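Local coordinates for uncharacterized protein (Bacteroides vulgatus, PDB 4FMR) that is of unknown function but probably binds DNA, joining an HU/IHF-like DNA-binding domain to an Ig-like domain, at residues A2-V11 / D118-P128. Residues are numbered along the deposited sequence; the frame is centred on the assembly and turned at random.
Sequences AKNVLKAWLV and DTRVDVLGERP
W9 is sandwiched between two side chains of 118-128. L124 CD1 makes a CH-pi contact over one ring face, 3.7 Å from the centroid of the six-membered ring of W9; on the opposite face R127 CG lies 3.6 Å from W9 CG. Bent at chi3 (68°), R127 turns its guanidinium nearly parallel to the indole, 4° between planes, in an off-centre cation-pi contact. P128 CD approaches W9 CH2 obliquely. With W9 cut back to an alanine, L124 and R127 would probably lose the surface between them, and the R127 guanidinium would be freer to turn. Backbone bonds run in parallel register from N4 N to D118 O as far as L124 N to A8 O, with D122 N 2.7 Å from L6 O and nearly linear; after L124 the partner shifts by one residue, and L10 N bonds G125 O. Within the HU/IHF-like domain, 4-11 is the middle strand between 23-27, antiparallel, and 119-126. On the face bearing V5, the methyls of V5 lie against the R120 guanidinium, CG1 over its centre. On the other face N4 ND2 donates to T119 OG1 (3.1 Å), which also bonds A115 O, while N4 OD1 accepts from N71 of the second subunit, whose M70 packs on N4, L6 and T119.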
loop_
_atom_site.group_PDB
_atom_site.type_symbol
_atom_site.label_atom_id
_atom_site.label_comp_id
_atom_site.label_asym_id
_atom_site.label_seq_id
_atom_site.Cartn_x
_atom_site.Cartn_y
_atom_site.Cartn_z
ATOM N N ALA B 2 -19.833 13.633 11.204
ATOM C CA ALA B 2 -19.151 12.517 10.538
ATOM C C ALA B 2 -20.004 11.245 10.581
ATOM O O ALA B 2 -20.463 10.848 11.654
ATOM C CB ALA B 2 -17.793 12.268 11.183
ATOM N N LYS B 3 -20.233 10.621 9.407
ATOM C CA LYS B 3 -21.062 9.419 9.319
ATOM C C LYS B 3 -20.286 8.134 9.697
ATOM O O LYS B 3 -20.917 7.096 9.912
ATOM C CB LYS B 3 -21.708 9.268 7.933
ATOM C CG LYS B 3 -20.825 8.996 6.746
ATOM C CD LYS B 3 -21.733 8.547 5.605
ATOM C CE LYS B 3 -20.991 8.218 4.338
ATOM N NZ LYS B 3 -21.615 7.080 3.609
ATOM N N ASN B 4 -18.947 8.202 9.821
ATOM C CA ASN B 4 -18.161 7.029 10.182
ATOM C C ASN B 4 -17.388 7.277 11.455
ATOM O O ASN B 4 -16.986 8.408 11.717
ATOM C CB ASN B 4 -17.201 6.654 9.066
ATOM C CG ASN B 4 -17.808 6.457 7.715
ATOM O OD1 ASN B 4 -18.706 5.642 7.530
ATOM N ND2 ASN B 4 -17.239 7.118 6.717
ATOM N N VAL B 5 -17.173 6.223 12.255
ATOM C CA VAL B 5 -16.419 6.360 13.499
ATOM C C VAL B 5 -15.347 5.262 13.575
ATOM O O VAL B 5 -15.638 4.076 13.398
ATOM C CB VAL B 5 -17.317 6.366 14.792
ATOM C CG1 VAL B 5 -16.497 6.695 16.036
ATOM C CG2 VAL B 5 -18.463 7.366 14.674
ATOM N N LEU B 6 -14.106 5.677 13.830
ATOM C CA LEU B 6 -12.993 4.773 14.118
ATOM C C LEU B 6 -12.665 4.880 15.621
ATOM O O LEU B 6 -12.626 5.991 16.162
ATOM C CB LEU B 6 -11.737 5.045 13.257
ATOM C CG LEU B 6 -11.798 4.749 11.758
ATOM C CD1 LEU B 6 -10.529 5.196 11.084
ATOM C CD2 LEU B 6 -12.013 3.288 11.488
ATOM N N LYS B 7 -12.490 3.731 16.298
ATOM C CA LYS B 7 -12.141 3.683 17.726
ATOM C C LYS B 7 -10.643 3.416 17.856
ATOM O O LYS B 7 -10.135 2.498 17.205
ATOM C CB LYS B 7 -12.963 2.622 18.470
ATOM C CG LYS B 7 -14.452 2.932 18.545
ATOM C CD LYS B 7 -15.212 1.729 19.045
ATOM C CE LYS B 7 -16.687 1.983 19.163
ATOM N NZ LYS B 7 -17.367 0.846 19.825
ATOM N N ALA B 8 -9.923 4.232 18.646
ATOM C CA ALA B 8 -8.476 4.060 18.760
ATOM C C ALA B 8 -7.960 4.157 20.203
ATOM O O ALA B 8 -8.390 5.019 20.978
ATOM C CB ALA B 8 -7.766 5.095 17.907
ATOM N N TRP B 9 -7.009 3.264 20.534
ATOM C CA TRP B 9 -6.291 3.201 21.809
ATOM C C TRP B 9 -5.023 4.022 21.757
ATOM O O TRP B 9 -4.479 4.254 20.670
ATOM C CB TRP B 9 -5.900 1.756 22.174
ATOM C CG TRP B 9 -7.020 0.787 22.361
ATOM C CD1 TRP B 9 -7.293 -0.306 21.591
ATOM C CD2 TRP B 9 -7.937 0.742 23.463
ATOM N NE1 TRP B 9 -8.352 -1.008 22.123
ATOM C CE2 TRP B 9 -8.780 -0.375 23.262
ATOM C CE3 TRP B 9 -8.142 1.552 24.595
ATOM C CZ2 TRP B 9 -9.817 -0.700 24.147
ATOM C CZ3 TRP B 9 -9.176 1.235 25.466
ATOM C CH2 TRP B 9 -10.004 0.126 25.236
ATOM N N LEU B 10 -4.500 4.389 22.936
ATOM C CA LEU B 10 -3.232 5.096 23.060
ATOM C C LEU B 10 -2.204 4.095 23.581
ATOM O O LEU B 10 -2.248 3.707 24.752
ATOM C CB LEU B 10 -3.358 6.344 23.959
ATOM C CG LEU B 10 -4.241 7.484 23.435
ATOM C CD1 LEU B 10 -4.674 8.403 24.560
ATOM C CD2 LEU B 10 -3.535 8.280 22.368
ATOM N N VAL B 11 -1.349 3.598 22.676
ATOM C CA VAL B 11 -0.314 2.606 22.990
ATOM C C VAL B 11 1.064 3.274 22.868
ATOM O O VAL B 11 1.180 4.343 22.259
ATOM C CB VAL B 11 -0.409 1.305 22.124
ATOM C CG1 VAL B 11 -1.702 0.537 22.393
ATOM C CG2 VAL B 11 -0.236 1.588 20.630
ATOM N N ASP B 118 -15.399 11.988 5.986
ATOM C CA ASP B 118 -16.619 11.747 6.783
ATOM C C ASP B 118 -16.355 10.823 7.976
ATOM O O ASP B 118 -17.278 10.174 8.458
ATOM C CB ASP B 118 -17.735 11.117 5.920
ATOM C CG ASP B 118 -18.329 11.977 4.835
ATOM O OD1 ASP B 118 -18.078 13.207 4.842
ATOM O OD2 ASP B 118 -19.064 11.425 3.981
ATOM N N THR B 119 -15.118 10.741 8.442
ATOM C CA THR B 119 -14.801 9.839 9.539
ATOM C C THR B 119 -14.166 10.610 10.680
ATOM O O THR B 119 -13.234 11.389 10.467
ATOM C CB THR B 119 -13.894 8.699 9.036
ATOM O OG1 THR B 119 -14.491 8.150 7.858
ATOM C CG2 THR B 119 -13.667 7.574 10.100
ATOM N N ARG B 120 -14.681 10.384 11.897
ATOM C CA ARG B 120 -14.126 10.938 13.125
ATOM C C ARG B 120 -13.435 9.803 13.918
ATOM O O ARG B 120 -13.816 8.632 13.794
ATOM C CB ARG B 120 -15.203 11.653 13.970
ATOM C CG ARG B 120 -16.351 10.771 14.440
ATOM C CD ARG B 120 -17.213 11.519 15.447
ATOM N NE ARG B 120 -18.154 10.619 16.118
ATOM C CZ ARG B 120 -17.905 9.996 17.265
ATOM N NH1 ARG B 120 -16.754 10.192 17.900
ATOM N NH2 ARG B 120 -18.808 9.181 17.793
ATOM N N VAL B 121 -12.403 10.157 14.690
ATOM C CA VAL B 121 -11.656 9.219 15.531
ATOM C C VAL B 121 -12.124 9.410 16.978
ATOM O O VAL B 121 -12.056 10.526 17.515
ATOM C CB VAL B 121 -10.109 9.351 15.399
ATOM C CG1 VAL B 121 -9.391 8.297 16.250
ATOM C CG2 VAL B 121 -9.670 9.253 13.945
ATOM N N ASP B 122 -12.630 8.320 17.580
ATOM C CA ASP B 122 -13.092 8.275 18.960
ATOM C C ASP B 122 -11.970 7.648 19.792
ATOM O O ASP B 122 -11.764 6.427 19.736
ATOM C CB ASP B 122 -14.428 7.502 19.048
ATOM C CG ASP B 122 -14.923 7.130 20.439
ATOM O OD1 ASP B 122 -14.728 7.941 21.384
ATOM O OD2 ASP B 122 -15.555 6.055 20.576
ATOM N N VAL B 123 -11.196 8.509 20.502
ATOM C CA VAL B 123 -10.050 8.116 21.335
ATOM C C VAL B 123 -10.586 7.511 22.641
ATOM O O VAL B 123 -11.307 8.177 23.380
ATOM C CB VAL B 123 -9.064 9.299 21.581
ATOM C CG1 VAL B 123 -7.871 8.873 22.441
ATOM C CG2 VAL B 123 -8.578 9.899 20.260
ATOM N N LEU B 124 -10.251 6.237 22.895
ATOM C CA LEU B 124 -10.704 5.468 24.067
ATOM C C LEU B 124 -9.738 5.610 25.259
ATOM O O LEU B 124 -10.016 5.100 26.350
ATOM C CB LEU B 124 -10.838 3.966 23.703
ATOM C CG LEU B 124 -11.673 3.550 22.482
ATOM C CD1 LEU B 124 -11.466 2.086 22.184
ATOM C CD2 LEU B 124 -13.153 3.815 22.691
ATOM N N GLY B 125 -8.617 6.287 25.023
ATOM C CA GLY B 125 -7.558 6.482 26.004
ATOM C C GLY B 125 -6.531 5.371 25.913
ATOM O O GLY B 125 -6.305 4.824 24.828
ATOM N N GLU B 126 -5.904 5.025 27.052
ATOM C CA GLU B 126 -4.915 3.946 27.119
ATOM C C GLU B 126 -5.614 2.616 27.331
ATOM O O GLU B 126 -6.702 2.591 27.911
ATOM C CB GLU B 126 -3.884 4.203 28.221
ATOM C CG GLU B 126 -2.819 5.200 27.794
ATOM C CD GLU B 126 -1.837 5.612 28.870
ATOM O OE1 GLU B 126 -1.150 4.728 29.432
ATOM O OE2 GLU B 126 -1.721 6.833 29.117
ATOM N N ARG B 127 -5.004 1.518 26.835
ATOM C CA ARG B 127 -5.533 0.152 26.951
ATOM C C ARG B 127 -5.701 -0.224 28.441
ATOM O O ARG B 127 -4.856 0.150 29.260
ATOM C CB ARG B 127 -4.646 -0.868 26.207
ATOM C CG ARG B 127 -4.632 -0.647 24.694
ATOM C CD ARG B 127 -4.158 -1.829 23.872
ATOM N NE ARG B 127 -5.094 -2.955 23.915
ATOM C CZ ARG B 127 -5.131 -3.940 23.021
ATOM N NH1 ARG B 127 -4.302 -3.937 21.981
ATOM N NH2 ARG B 127 -5.999 -4.933 23.158
ATOM N N PRO B 128 -6.824 -0.883 28.814
ATOM C CA PRO B 128 -7.079 -1.169 30.245
ATOM C C PRO B 128 -6.012 -2.028 30.940
ATOM O O PRO B 128 -5.723 -1.787 32.120
ATOM C CB PRO B 128 -8.414 -1.926 30.225
ATOM C CG PRO B 128 -9.063 -1.531 28.936
ATOM C CD PRO B 128 -7.942 -1.350 27.965
#